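Local coordinates for YesW protein (PDB 2ZUX) that cleaves the rhamnogalacturonan backbone of plant cell-wall pectin by endo-type elimination, needing calcium or manganese for activity, at residues N115-G120 with T500-A505; E129-W134 with V151-Y156; T292-Y297 with I341-M346; F381-D386 with V430-S435; V413-A418 with S451-I456. All blocks are in the same frame, centred on the assembly; numbering follows the deposited sequence.

Contact 1. Residues N115-G120 with T500-A505. With CA (calcium ion), chain D.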
# COMPACT_ATOMS: atom_id res chain seq x y z
N ASN A 115 -12.63 0.02 6.15
CA ASN A 115 -11.76 -1.08 5.75
C ASN A 115 -10.48 -0.50 5.13
O ASN A 115 -9.93 0.47 5.66
CB ASN A 115 -12.55 -2.03 4.84
CG ASN A 115 -11.93 -3.42 4.73
OD1 ASN A 115 -12.14 -4.31 5.59
ND2 ASN A 115 -11.23 -3.64 3.65
N ASP A 116 -10.00 -1.07 4.02
CA ASP A 116 -8.74 -0.65 3.40
C ASP A 116 -8.80 0.78 2.92
O ASP A 116 -9.82 1.22 2.39
CB ASP A 116 -8.43 -1.53 2.19
CG ASP A 116 -8.30 -3.00 2.51
OD1 ASP A 116 -7.87 -3.35 3.63
OD2 ASP A 116 -8.57 -3.80 1.59
N ALA A 117 -7.67 1.48 3.04
CA ALA A 117 -7.54 2.81 2.48
C ALA A 117 -6.35 2.93 1.54
O ALA A 117 -5.47 2.06 1.50
CB ALA A 117 -7.48 3.88 3.58
N SER A 118 -6.34 4.03 0.81
CA SER A 118 -5.17 4.48 0.08
C SER A 118 -5.05 5.99 0.29
O SER A 118 -5.88 6.58 0.99
CB SER A 118 -5.30 4.15 -1.40
OG SER A 118 -4.10 4.45 -2.09
N VAL A 119 -4.00 6.59 -0.27
CA VAL A 119 -3.85 8.04 -0.23
C VAL A 119 -3.54 8.61 -1.60
O VAL A 119 -2.93 7.96 -2.46
CB VAL A 119 -2.75 8.51 0.75
CG1 VAL A 119 -3.21 8.41 2.19
CG2 VAL A 119 -1.45 7.76 0.51
N GLY A 120 -3.98 9.85 -1.80
CA GLY A 120 -3.60 10.64 -2.96
C GLY A 120 -3.88 12.08 -2.60
O GLY A 120 -4.69 12.36 -1.71
N THR A 500 -5.25 -6.29 9.46
CA THR A 500 -4.49 -5.24 8.80
C THR A 500 -4.97 -3.85 9.21
O THR A 500 -6.15 -3.65 9.48
CB THR A 500 -4.61 -5.37 7.26
OG1 THR A 500 -5.99 -5.39 6.88
CG2 THR A 500 -3.92 -6.64 6.78
N PRO A 501 -4.05 -2.87 9.23
CA PRO A 501 -4.48 -1.51 9.50
C PRO A 501 -5.22 -0.96 8.28
O PRO A 501 -5.00 -1.44 7.16
CB PRO A 501 -3.16 -0.77 9.70
CG PRO A 501 -2.20 -1.49 8.82
CD PRO A 501 -2.60 -2.95 8.95
N THR A 502 -6.06 0.04 8.47
CA THR A 502 -6.66 0.72 7.34
C THR A 502 -5.56 1.21 6.38
O THR A 502 -5.72 1.07 5.16
CB THR A 502 -7.64 1.82 7.82
OG1 THR A 502 -8.89 1.19 8.13
CG2 THR A 502 -7.90 2.88 6.78
N LEU A 503 -4.45 1.71 6.91
CA LEU A 503 -3.30 2.06 6.07
C LEU A 503 -2.07 2.21 6.93
O LEU A 503 -2.17 2.72 8.04
CB LEU A 503 -3.55 3.36 5.28
CG LEU A 503 -2.49 3.77 4.25
CD1 LEU A 503 -2.36 2.75 3.12
CD2 LEU A 503 -2.79 5.16 3.70
N GLN A 504 -0.93 1.76 6.42
CA GLN A 504 0.37 2.11 6.99
C GLN A 504 1.17 2.83 5.91
O GLN A 504 1.34 2.30 4.82
CB GLN A 504 1.13 0.87 7.44
CG GLN A 504 2.53 1.15 7.96
CD GLN A 504 3.29 -0.13 8.22
OE1 GLN A 504 2.88 -0.94 9.07
NE2 GLN A 504 4.37 -0.34 7.48
N ALA A 505 1.63 4.05 6.20
CA ALA A 505 2.39 4.83 5.22
C ALA A 505 3.05 6.00 5.91
O ALA A 505 2.50 6.57 6.85
CB ALA A 505 1.47 5.35 4.13
CA CA D . -7.41 -5.74 0.90
O HOH W 1 -7.13 -2.89 6.22
O HOH W 2 -5.00 -0.59 2.51
O HOH W 3 -8.90 -7.04 2.09
O HOH W 4 -9.01 -5.80 -0.87

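Contact 2. Residues E129-W134 with V151-Y156. With CA (calcium ion), chain H.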
# COMPACT_ATOMS: atom_id res chain seq x y z
N GLU A 129 -5.01 13.21 0.95
CA GLU A 129 -6.36 12.82 1.31
C GLU A 129 -6.38 11.31 1.51
O GLU A 129 -5.55 10.58 0.94
CB GLU A 129 -7.35 13.20 0.21
CG GLU A 129 -7.79 14.66 0.18
CD GLU A 129 -6.65 15.63 -0.10
OE1 GLU A 129 -6.02 15.55 -1.18
OE2 GLU A 129 -6.40 16.50 0.76
N LEU A 130 -7.33 10.84 2.32
CA LEU A 130 -7.56 9.41 2.51
C LEU A 130 -8.71 8.95 1.63
O LEU A 130 -9.79 9.56 1.63
CB LEU A 130 -7.88 9.14 3.97
CG LEU A 130 -6.66 9.12 4.89
CD1 LEU A 130 -7.05 9.41 6.33
CD2 LEU A 130 -5.90 7.79 4.76
N ILE A 131 -8.47 7.88 0.87
CA ILE A 131 -9.51 7.24 0.07
C ILE A 131 -9.84 5.93 0.78
O ILE A 131 -8.98 5.05 0.88
CB ILE A 131 -9.03 6.99 -1.39
CG1 ILE A 131 -8.49 8.27 -2.05
CG2 ILE A 131 -10.15 6.35 -2.24
CD1 ILE A 131 -9.47 9.44 -2.12
N LEU A 132 -11.07 5.83 1.29
CA LEU A 132 -11.46 4.74 2.16
C LEU A 132 -12.51 3.82 1.56
O LEU A 132 -13.52 4.29 1.03
CB LEU A 132 -12.02 5.31 3.46
CG LEU A 132 -12.56 4.33 4.51
CD1 LEU A 132 -11.42 3.53 5.11
CD2 LEU A 132 -13.33 5.07 5.58
N LYS A 133 -12.26 2.52 1.65
CA LYS A 133 -13.24 1.52 1.25
C LYS A 133 -14.03 1.08 2.48
O LYS A 133 -13.44 0.74 3.51
CB LYS A 133 -12.55 0.32 0.60
CG LYS A 133 -13.50 -0.79 0.11
CD LYS A 133 -12.74 -1.97 -0.50
CE LYS A 133 -12.07 -2.81 0.58
NZ LYS A 133 -11.20 -3.90 0.02
N TRP A 134 -15.35 1.11 2.36
CA TRP A 134 -16.25 0.57 3.38
C TRP A 134 -16.57 -0.88 3.04
O TRP A 134 -16.74 -1.24 1.86
CB TRP A 134 -17.55 1.38 3.42
CG TRP A 134 -17.37 2.76 3.97
CD1 TRP A 134 -17.18 3.91 3.26
CD2 TRP A 134 -17.37 3.12 5.35
NE1 TRP A 134 -17.07 4.98 4.12
CE2 TRP A 134 -17.17 4.52 5.41
CE3 TRP A 134 -17.51 2.41 6.55
CZ2 TRP A 134 -17.12 5.23 6.63
CZ3 TRP A 134 -17.46 3.11 7.75
CH2 TRP A 134 -17.26 4.50 7.78
N VAL A 151 -20.47 -1.89 -2.09
CA VAL A 151 -19.14 -1.39 -1.73
C VAL A 151 -19.14 0.12 -1.93
O VAL A 151 -19.54 0.62 -2.99
CB VAL A 151 -18.06 -2.04 -2.60
CG1 VAL A 151 -16.65 -1.54 -2.22
CG2 VAL A 151 -18.13 -3.55 -2.49
N LEU A 152 -18.73 0.85 -0.90
CA LEU A 152 -18.68 2.31 -0.94
C LEU A 152 -17.24 2.76 -0.80
O LEU A 152 -16.49 2.18 -0.02
CB LEU A 152 -19.53 2.90 0.19
CG LEU A 152 -20.93 2.29 0.32
CD1 LEU A 152 -21.59 2.72 1.60
CD2 LEU A 152 -21.80 2.68 -0.86
N ILE A 153 -16.87 3.78 -1.57
CA ILE A 153 -15.54 4.37 -1.53
C ILE A 153 -15.72 5.85 -1.25
O ILE A 153 -16.43 6.53 -2.00
CB ILE A 153 -14.78 4.23 -2.88
CG1 ILE A 153 -14.81 2.80 -3.44
CG2 ILE A 153 -13.37 4.82 -2.77
CD1 ILE A 153 -14.07 1.79 -2.62
N ASP A 154 -15.07 6.33 -0.19
CA ASP A 154 -15.14 7.75 0.18
C ASP A 154 -13.79 8.43 0.05
O ASP A 154 -12.75 7.77 0.15
CB ASP A 154 -15.55 7.91 1.65
CG ASP A 154 -16.98 7.54 1.94
OD1 ASP A 154 -17.75 7.15 1.04
OD2 ASP A 154 -17.36 7.64 3.13
N ALA A 155 -13.80 9.75 -0.10
CA ALA A 155 -12.59 10.56 0.05
C ALA A 155 -12.77 11.52 1.21
O ALA A 155 -13.78 12.22 1.29
CB ALA A 155 -12.29 11.32 -1.21
N TYR A 156 -11.76 11.56 2.09
CA TYR A 156 -11.73 12.50 3.22
C TYR A 156 -10.46 13.33 3.21
O TYR A 156 -9.37 12.82 2.97
CB TYR A 156 -11.79 11.76 4.56
CG TYR A 156 -13.09 11.05 4.79
CD1 TYR A 156 -14.15 11.70 5.41
CD2 TYR A 156 -13.27 9.73 4.38
CE1 TYR A 156 -15.36 11.06 5.61
CE2 TYR A 156 -14.47 9.08 4.57
CZ TYR A 156 -15.51 9.75 5.19
OH TYR A 156 -16.71 9.11 5.38
CA CA H . -4.60 17.56 -0.54
O HOH W 5 -5.09 18.82 1.43

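Contact 3. Residues T292-Y297 with I341-M346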
# COMPACT_ATOMS: atom_id res chain seq x y z
N THR A 292 -4.35 -16.64 -16.20
CA THR A 292 -3.89 -15.39 -15.63
C THR A 292 -3.75 -14.36 -16.74
O THR A 292 -3.16 -14.65 -17.79
CB THR A 292 -2.53 -15.59 -14.94
OG1 THR A 292 -2.67 -16.53 -13.88
CG2 THR A 292 -1.99 -14.29 -14.38
N MET A 293 -4.29 -13.17 -16.52
CA MET A 293 -4.14 -12.07 -17.47
C MET A 293 -3.76 -10.79 -16.76
O MET A 293 -4.20 -10.53 -15.63
CB MET A 293 -5.43 -11.85 -18.28
CG MET A 293 -5.85 -13.03 -19.14
SD MET A 293 -7.32 -12.69 -20.12
CE MET A 293 -6.70 -11.47 -21.27
N LEU A 294 -2.94 -9.98 -17.43
CA LEU A 294 -2.57 -8.65 -16.96
C LEU A 294 -2.72 -7.68 -18.11
O LEU A 294 -2.30 -7.99 -19.22
CB LEU A 294 -1.12 -8.60 -16.45
CG LEU A 294 -0.74 -9.44 -15.22
CD1 LEU A 294 -0.36 -10.87 -15.62
CD2 LEU A 294 0.42 -8.80 -14.49
N VAL A 295 -3.32 -6.53 -17.85
CA VAL A 295 -3.46 -5.49 -18.86
C VAL A 295 -2.95 -4.18 -18.29
O VAL A 295 -3.21 -3.86 -17.12
CB VAL A 295 -4.93 -5.34 -19.33
CG1 VAL A 295 -5.06 -4.23 -20.36
CG2 VAL A 295 -5.45 -6.65 -19.93
N ALA A 296 -2.23 -3.43 -19.12
CA ALA A 296 -1.70 -2.13 -18.76
C ALA A 296 -2.42 -1.03 -19.52
O ALA A 296 -2.76 -1.19 -20.71
CB ALA A 296 -0.22 -2.07 -19.05
N TYR A 297 -2.65 0.08 -18.83
CA TYR A 297 -3.32 1.26 -19.38
C TYR A 297 -2.57 2.53 -19.03
O TYR A 297 -1.89 2.60 -18.00
CB TYR A 297 -4.72 1.42 -18.79
CG TYR A 297 -5.66 0.25 -18.93
CD1 TYR A 297 -6.61 0.23 -19.95
CD2 TYR A 297 -5.64 -0.82 -18.03
CE1 TYR A 297 -7.50 -0.82 -20.07
CE2 TYR A 297 -6.53 -1.88 -18.15
CZ TYR A 297 -7.46 -1.87 -19.18
OH TYR A 297 -8.35 -2.91 -19.29
N ILE A 341 6.75 -6.13 -12.93
CA ILE A 341 5.69 -6.57 -12.03
C ILE A 341 6.08 -7.93 -11.44
O ILE A 341 6.34 -8.88 -12.18
CB ILE A 341 4.35 -6.71 -12.78
CG1 ILE A 341 3.94 -5.37 -13.42
CG2 ILE A 341 3.25 -7.22 -11.85
CD1 ILE A 341 3.05 -5.50 -14.64
N ILE A 342 6.14 -7.99 -10.11
CA ILE A 342 6.40 -9.25 -9.41
C ILE A 342 5.03 -9.83 -9.06
O ILE A 342 4.33 -9.33 -8.16
CB ILE A 342 7.27 -9.05 -8.14
CG1 ILE A 342 8.62 -8.40 -8.49
CG2 ILE A 342 7.48 -10.38 -7.41
CD1 ILE A 342 9.44 -9.16 -9.53
N PHE A 343 4.63 -10.85 -9.81
CA PHE A 343 3.29 -11.41 -9.72
C PHE A 343 3.41 -12.78 -9.06
O PHE A 343 3.35 -13.83 -9.71
CB PHE A 343 2.70 -11.51 -11.13
CG PHE A 343 1.21 -11.74 -11.17
CD1 PHE A 343 0.32 -10.66 -11.10
CD2 PHE A 343 0.68 -13.02 -11.29
CE1 PHE A 343 -1.06 -10.86 -11.14
CE2 PHE A 343 -0.69 -13.22 -11.33
CZ PHE A 343 -1.56 -12.14 -11.25
N GLY A 344 3.61 -12.78 -7.74
CA GLY A 344 3.81 -14.03 -7.01
C GLY A 344 5.08 -14.71 -7.46
O GLY A 344 6.17 -14.16 -7.32
N SER A 345 4.94 -15.92 -8.02
CA SER A 345 6.08 -16.73 -8.44
C SER A 345 6.56 -16.41 -9.85
O SER A 345 7.52 -17.01 -10.33
CB SER A 345 5.72 -18.21 -8.34
OG SER A 345 5.51 -18.57 -6.99
N MET A 346 5.90 -15.47 -10.51
CA MET A 346 6.33 -15.06 -11.84
C MET A 346 6.60 -13.56 -11.90
O MET A 346 6.28 -12.82 -10.96
CB MET A 346 5.30 -15.49 -12.89
CG MET A 346 4.06 -14.64 -12.90
SD MET A 346 2.77 -15.35 -13.91
CE MET A 346 2.03 -13.89 -14.64

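Contact 4. Residues F381-D386 with V430-S435. With CA (calcium ion), chain C.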
# COMPACT_ATOMS: atom_id res chain seq x y z
N PHE A 381 11.15 -12.33 -1.42
CA PHE A 381 10.83 -13.39 -0.48
C PHE A 381 9.35 -13.68 -0.58
O PHE A 381 8.52 -12.77 -0.55
CB PHE A 381 11.19 -12.98 0.95
CG PHE A 381 10.87 -14.04 1.97
CD1 PHE A 381 11.52 -15.27 1.94
CD2 PHE A 381 9.93 -13.80 2.97
CE1 PHE A 381 11.22 -16.26 2.87
CE2 PHE A 381 9.63 -14.79 3.91
CZ PHE A 381 10.28 -16.02 3.86
N GLN A 382 9.03 -14.97 -0.70
CA GLN A 382 7.66 -15.39 -0.96
C GLN A 382 7.39 -16.68 -0.22
O GLN A 382 8.29 -17.49 -0.02
CB GLN A 382 7.49 -15.64 -2.46
CG GLN A 382 6.06 -15.91 -2.91
CD GLN A 382 5.97 -16.29 -4.38
OE1 GLN A 382 6.98 -16.33 -5.08
NE2 GLN A 382 4.76 -16.56 -4.85
N VAL A 383 6.13 -16.85 0.19
CA VAL A 383 5.67 -18.12 0.74
C VAL A 383 4.67 -18.76 -0.21
O VAL A 383 4.13 -18.11 -1.11
CB VAL A 383 5.08 -17.96 2.17
CG1 VAL A 383 6.17 -17.51 3.14
CG2 VAL A 383 3.88 -17.00 2.17
N HIS A 384 4.44 -20.06 -0.01
CA HIS A 384 3.73 -20.88 -0.99
C HIS A 384 2.69 -21.75 -0.32
O HIS A 384 2.90 -22.27 0.78
CB HIS A 384 4.75 -21.70 -1.78
CG HIS A 384 5.67 -20.85 -2.58
ND1 HIS A 384 6.96 -20.54 -2.20
CD2 HIS A 384 5.45 -20.15 -3.72
CE1 HIS A 384 7.50 -19.71 -3.08
NE2 HIS A 384 6.60 -19.47 -4.02
N GLU A 385 1.55 -21.89 -1.00
CA GLU A 385 0.36 -22.53 -0.45
C GLU A 385 0.30 -24.02 -0.74
O GLU A 385 -0.30 -24.78 0.02
CB GLU A 385 -0.87 -21.85 -1.05
CG GLU A 385 -2.23 -22.34 -0.56
CD GLU A 385 -3.29 -21.33 -0.87
OE1 GLU A 385 -3.12 -20.17 -0.44
OE2 GLU A 385 -4.28 -21.65 -1.55
N ASP A 386 0.88 -24.44 -1.86
CA ASP A 386 0.86 -25.84 -2.28
C ASP A 386 1.74 -26.66 -1.34
O ASP A 386 2.94 -26.45 -1.26
CB ASP A 386 1.35 -25.95 -3.73
CG ASP A 386 1.26 -27.35 -4.32
OD1 ASP A 386 0.89 -28.31 -3.61
OD2 ASP A 386 1.58 -27.48 -5.52
N VAL A 430 14.23 -12.75 7.20
CA VAL A 430 12.93 -13.20 6.72
C VAL A 430 12.45 -14.30 7.64
O VAL A 430 13.25 -15.02 8.24
CB VAL A 430 12.97 -13.68 5.24
CG1 VAL A 430 13.43 -12.56 4.30
CG2 VAL A 430 13.85 -14.90 5.09
N TRP A 431 11.14 -14.42 7.78
CA TRP A 431 10.59 -15.50 8.59
C TRP A 431 9.28 -16.03 8.06
O TRP A 431 8.49 -15.30 7.47
CB TRP A 431 10.47 -15.13 10.07
CG TRP A 431 9.53 -14.01 10.50
CD1 TRP A 431 8.27 -14.16 11.03
CD2 TRP A 431 9.81 -12.61 10.54
NE1 TRP A 431 7.75 -12.94 11.37
CE2 TRP A 431 8.68 -11.97 11.08
CE3 TRP A 431 10.92 -11.83 10.16
CZ2 TRP A 431 8.61 -10.58 11.25
CZ3 TRP A 431 10.85 -10.46 10.32
CH2 TRP A 431 9.70 -9.84 10.87
N ALA A 432 9.09 -17.33 8.28
CA ALA A 432 7.90 -18.04 7.84
C ALA A 432 7.95 -19.44 8.40
O ALA A 432 9.03 -19.98 8.65
CB ALA A 432 7.84 -18.10 6.32
N ASN A 433 6.77 -20.03 8.59
CA ASN A 433 6.64 -21.43 9.05
C ASN A 433 7.43 -21.69 10.33
O ASN A 433 7.98 -22.78 10.52
CB ASN A 433 7.04 -22.41 7.93
CG ASN A 433 6.48 -23.82 8.14
OD1 ASN A 433 5.37 -23.99 8.64
ND2 ASN A 433 7.25 -24.82 7.76
N GLY A 434 7.49 -20.69 11.21
CA GLY A 434 8.06 -20.87 12.54
C GLY A 434 9.57 -20.75 12.66
O GLY A 434 10.12 -20.99 13.74
N SER A 435 10.24 -20.37 11.58
CA SER A 435 11.69 -20.14 11.60
C SER A 435 12.07 -18.76 11.06
O SER A 435 11.43 -18.24 10.14
CB SER A 435 12.42 -21.21 10.81
OG SER A 435 12.40 -22.45 11.50
CA CA C . -4.00 -18.33 -0.95
O HOH W 6 -5.68 -19.46 -1.73
O HOH W 7 -5.03 -18.40 0.90

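Contact 5. Residues V413-A418 with S451-I456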
# COMPACT_ATOMS: atom_id res chain seq x y z
N VAL A 413 2.18 -22.68 3.68
CA VAL A 413 2.83 -21.64 4.48
C VAL A 413 2.12 -20.34 4.16
O VAL A 413 2.36 -19.73 3.12
CB VAL A 413 4.35 -21.54 4.19
CG1 VAL A 413 5.00 -20.45 5.07
CG2 VAL A 413 5.02 -22.89 4.44
N GLY A 414 1.23 -19.91 5.06
CA GLY A 414 0.30 -18.82 4.75
C GLY A 414 0.82 -17.42 5.00
O GLY A 414 0.20 -16.46 4.54
N ARG A 415 1.92 -17.29 5.73
CA ARG A 415 2.47 -15.99 6.09
C ARG A 415 3.98 -16.01 5.95
O ARG A 415 4.62 -17.02 6.21
CB ARG A 415 2.11 -15.63 7.54
CG ARG A 415 0.63 -15.56 7.86
CD ARG A 415 -0.04 -14.39 7.14
NE ARG A 415 -1.36 -14.17 7.71
CZ ARG A 415 -1.63 -13.33 8.70
NH1 ARG A 415 -0.66 -12.60 9.25
NH2 ARG A 415 -2.87 -13.23 9.16
N GLY A 416 4.54 -14.87 5.56
CA GLY A 416 5.98 -14.67 5.56
C GLY A 416 6.28 -13.20 5.68
O GLY A 416 5.51 -12.38 5.17
N MET A 417 7.38 -12.87 6.36
CA MET A 417 7.78 -11.48 6.56
C MET A 417 9.22 -11.24 6.17
O MET A 417 10.04 -12.17 6.18
CB MET A 417 7.57 -11.08 8.02
CG MET A 417 6.36 -10.19 8.24
SD MET A 417 6.53 -8.54 7.54
CE MET A 417 7.84 -7.87 8.57
N ALA A 418 9.53 -10.00 5.83
CA ALA A 418 10.89 -9.58 5.56
C ALA A 418 11.09 -8.23 6.23
O ALA A 418 10.31 -7.30 6.02
CB ALA A 418 11.12 -9.45 4.06
N SER A 451 4.47 -11.90 15.34
CA SER A 451 3.58 -11.64 14.22
C SER A 451 4.32 -11.91 12.92
O SER A 451 5.55 -11.84 12.88
CB SER A 451 3.06 -10.21 14.23
OG SER A 451 4.10 -9.25 14.07
N THR A 452 3.55 -12.21 11.88
CA THR A 452 4.07 -12.38 10.53
C THR A 452 3.10 -11.69 9.58
O THR A 452 2.39 -12.33 8.79
CB THR A 452 4.27 -13.87 10.19
OG1 THR A 452 4.95 -14.50 11.28
CG2 THR A 452 5.11 -14.05 8.93
N ASN A 453 3.07 -10.36 9.68
CA ASN A 453 2.07 -9.56 9.00
C ASN A 453 2.73 -8.35 8.33
O ASN A 453 3.12 -8.44 7.17
CB ASN A 453 0.94 -9.16 9.96
CG ASN A 453 -0.23 -8.51 9.25
OD1 ASN A 453 -0.27 -8.48 8.03
ND2 ASN A 453 -1.19 -8.03 10.02
N PHE A 454 2.89 -7.25 9.06
CA PHE A 454 3.53 -6.05 8.52
C PHE A 454 4.85 -5.80 9.25
O PHE A 454 5.03 -6.18 10.41
CB PHE A 454 2.64 -4.81 8.72
CG PHE A 454 1.63 -4.55 7.62
CD1 PHE A 454 0.94 -5.58 6.96
CD2 PHE A 454 1.31 -3.24 7.29
CE1 PHE A 454 -0.01 -5.30 5.98
CE2 PHE A 454 0.37 -2.95 6.31
CZ PHE A 454 -0.29 -3.98 5.65
N GLY A 455 5.76 -5.12 8.55
CA GLY A 455 6.90 -4.47 9.17
C GLY A 455 6.66 -2.98 9.07
O GLY A 455 6.07 -2.51 8.08
N ILE A 456 7.07 -2.25 10.11
CA ILE A 456 6.88 -0.80 10.17
C ILE A 456 8.10 -0.11 10.79
O ILE A 456 8.66 -0.59 11.79
CB ILE A 456 5.61 -0.44 10.99
CG1 ILE A 456 5.36 1.06 10.92
CG2 ILE A 456 5.71 -0.96 12.43
CD1 ILE A 456 4.06 1.49 11.56
O HOH W 8 2.58 -12.52 5.95

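Contact 1. Residues N115-G120 with T500-A505
Ala117 N donates to Thr502 O at 2.9 Å, joining the end of strand 109-120 to the residue just before strand 503-505; the two axes approach to 7.3 Å at an angle of 33°. The bond is somewhat bent (N-H...O 148°), and its donor is tilted 27° from the carbonyl plane. Methyl CG2 of Thr502 presses on Ala117 CB at 3.4 Å, tight for two carbons, while the other branch sets OG1 2.8 Å from Asn115 O, where Asn494 OD1 competes for the one hydroxyl proton. An alanine at Thr502 would probably leave Asn115 O without this hydroxyl neighbour and open a gap beside Ala117 CB. In the beta-propeller the two strands belong to different blades, and Thr502 and Leu503, both facing Val516, form a classic beta bulge. Leu503 crosses Val119 obliquely, CD2 meeting CG1 at 3.6 Å, with its CD1 beside Ala117 O. One water links Asp116 OD1, at 2.7 Å, with Thr500 OG1 and Pro501 O. The other carboxylate oxygen, Asp116 OD2, binds calcium at 2.4 Å in a site completed by Asn555, Ala557, Asn559 and waters, and also accepts from Lys133 NZ. Next to it, Asn115 OD1 is hydrogen-bonded to O3 of the bound rhamnose.

Contact 2. Residues E129-W134 with V151-Y156
Trp134 NE1 donates to Asp154 OD2 at 2.9 Å from above the carboxylate plane, 75° out of it, although the oxygen itself lies close to the indole plane. Ring and carboxylate planes are 66° apart. Tyr156 OH, which is also hydrogen-bonded to Asp97 N, adds a weak hydrogen bond to the same OD2, while OD1 pairs with Arg165 in a salt bridge, so the buried carboxylate is held on both oxygens. CD2 of Leu132 covers one face of the indole near its rim. A phenylalanine in place of Trp134 would lack NE1 and would probably leave Asp154 OD2 with only the weak bond from Tyr156 OH among these two segments.

The backbones run antiparallel, Leu130 with Tyr156 and Leu132 with Asp154 forming hydrogen-bonded pairs; Tyr156 N reaches Leu130 O at 2.8 Å. On the other face, Ile131 touches Ile153 through CG2 methyls 3.6 Å apart and sends CD1 to Ala155 CB at 3.5 Å. Lys133 lays CG against Ile153 CD1. At the strand's start, both carboxylate oxygens of Glu129, OE1 and OE2, bind calcium at 2.5 Å, together with Asp121, Asp123, Asp125, Gln127 O and a water in a D-x-D-x-D-G type site; OE1 also accepts from Val122 N.

The pair lies inside a propeller blade: strand 109-120 flanks strand 129-136, and strand 162-167 lies beyond strand 152-156.

Contact 3. Residues T292-Y297 with I341-M346
Thr292 and Phe343 point at each other tip to tip, the threonine methyl CG2 standing 3.5 Å from Phe343 CE2 and approaching the ring obliquely. Leu294 instead slides past the same phenylalanine in the opposite direction, and its CD2 lies 3.9 Å from Phe343 CD1. That methyl also meets Ile341 head-on, with CD2 4.2 Å from Ile341 CG2. Phe343 CG is anti to the backbone N (chi1 -165°), which starts the ring toward strand 293-300. No hydrogen bond crosses the contact: strand 293-300 and strand 340-343 sit in separate four-stranded sheets, successive blades of the beta-propeller, and carbon-to-carbon contacts join the segments. Met346 closes the type II' turn that begins at Phe343, with Gly344 at positive phi; Phe343 N donates to Met346 O at 2.8 Å within it. The methionine CG takes the crowded position between backbone N and carbonyl carbon. A bend at chi3 brings its methyl CE to 4.0 Å from both Leu294 CD1 and Thr292 CG2. The hydroxyl branch of Thr292 is engaged within its own loop, OG1 bonding to Ala290 O, and Trp308 of strand 303-311 touches Ile341.

Contact 4. Residues F381-D386 with V430-S435
Glu385 OE1 binds a calcium ion at 2.1 Å just past the strand whose Phe381 and Val383 pack on Val430 and Ala432. His326, His362, Asp364 and two waters complete the metal shell, and one of those waters donates back to Glu385 OE2 at 2.6 Å. Across the contact the chemistry is apolar. Phe381 CG is anti to the backbone N (chi1 179°), which starts the ring toward Val430. Val430 sits over one face of that ring in a CH-pi contact, its CB 3.6 Å from the ring centroid and 4° off the normal, while CG2 of Val430 lies 3.7 Å from Phe381 CE1. Trp431 O comes instead to the ring edge, 3.8 Å from Phe381 CE2, and Ala432 CB also lies near the ring plane beside CZ. Two residues further along the strand, Val383 CG1 touches Ala432 CB at 3.6 Å. The strands run almost parallel, their axes 8.7 Å apart, in neighbouring propeller blades; a type I' turn from Ala432 to Ser435 ends the second. Within these two segments calcium is bound only by Glu385, beyond the packed strand, and with no hydrogen bond between the segments the fit depends on ring and methyl shape.

Contact 5. Residues V413-A418 with S451-I456
Arg415 sets CG anti to the carbonyl carbon (chi1 -60°) and folds CD back (chi2 -67°), so that CG and CD pass near Thr452 O. NH1 then donates to that oxygen at 3.1 Å; the acceptor is in the guanidinium plane, but the donor stands 55° above the carbonyl plane. The arginine runs side by side with Asn453, whose CB is 3.9 Å from Arg415 NH1. A water lies between the backbones, within hydrogen-bonding distance of both Gly416 O and Thr452 O. Thr452 presses its methyl CG2 on Gly416, 3.5 Å from N. Met417, bent at its second and third torsions, brings SD to 3.4 Å from Asn453 O and CE to 3.4 Å from Gly455 N. Gly455 matters sterically, as a CB there would fall about 3.0 Å from Met417 CE.

Arg415 belongs to the substrate-binding site: its side chain lies about 6 Å (nearest atoms) from a bound rhamnose, and NH2 makes a weak hydrogen bond to Thr497 O. Asn453 ND2 is tied to Asp468 OD1.

The contact links two propeller blades. Strand 416-419 pairs with strand 429-432, while strand 454-456 pairs with strand 465-468 and packs Phe454 and Ile456 on Gln504 of strand 503-505.

Contacts 1, 3, 4 and 5 join blades of the beta-propeller, whereas contact 2 lies inside one blade. Contacts 1 and 2 share a sheet: Gly120 O lies 2.8 Å from Glu129 N, and their centres are about 10 Å apart. Contacts 4 and 5 are about 9 Å apart between centres, Trp431 NE1 reaching Ser451 O at 2.9 Å. Gln504 NE2 ties contact 1 to contact 5 through Gly455 O, 2.8 Å away. Contact 3 touches contact 4 through Ser345. Asn115 in contact 1 binds rhamnose directly, and Arg415 in contact 5 lies near a bound rhamnose, the two centres about 17 Å apart; separate calcium ions lie at contacts 1, 2 and 4.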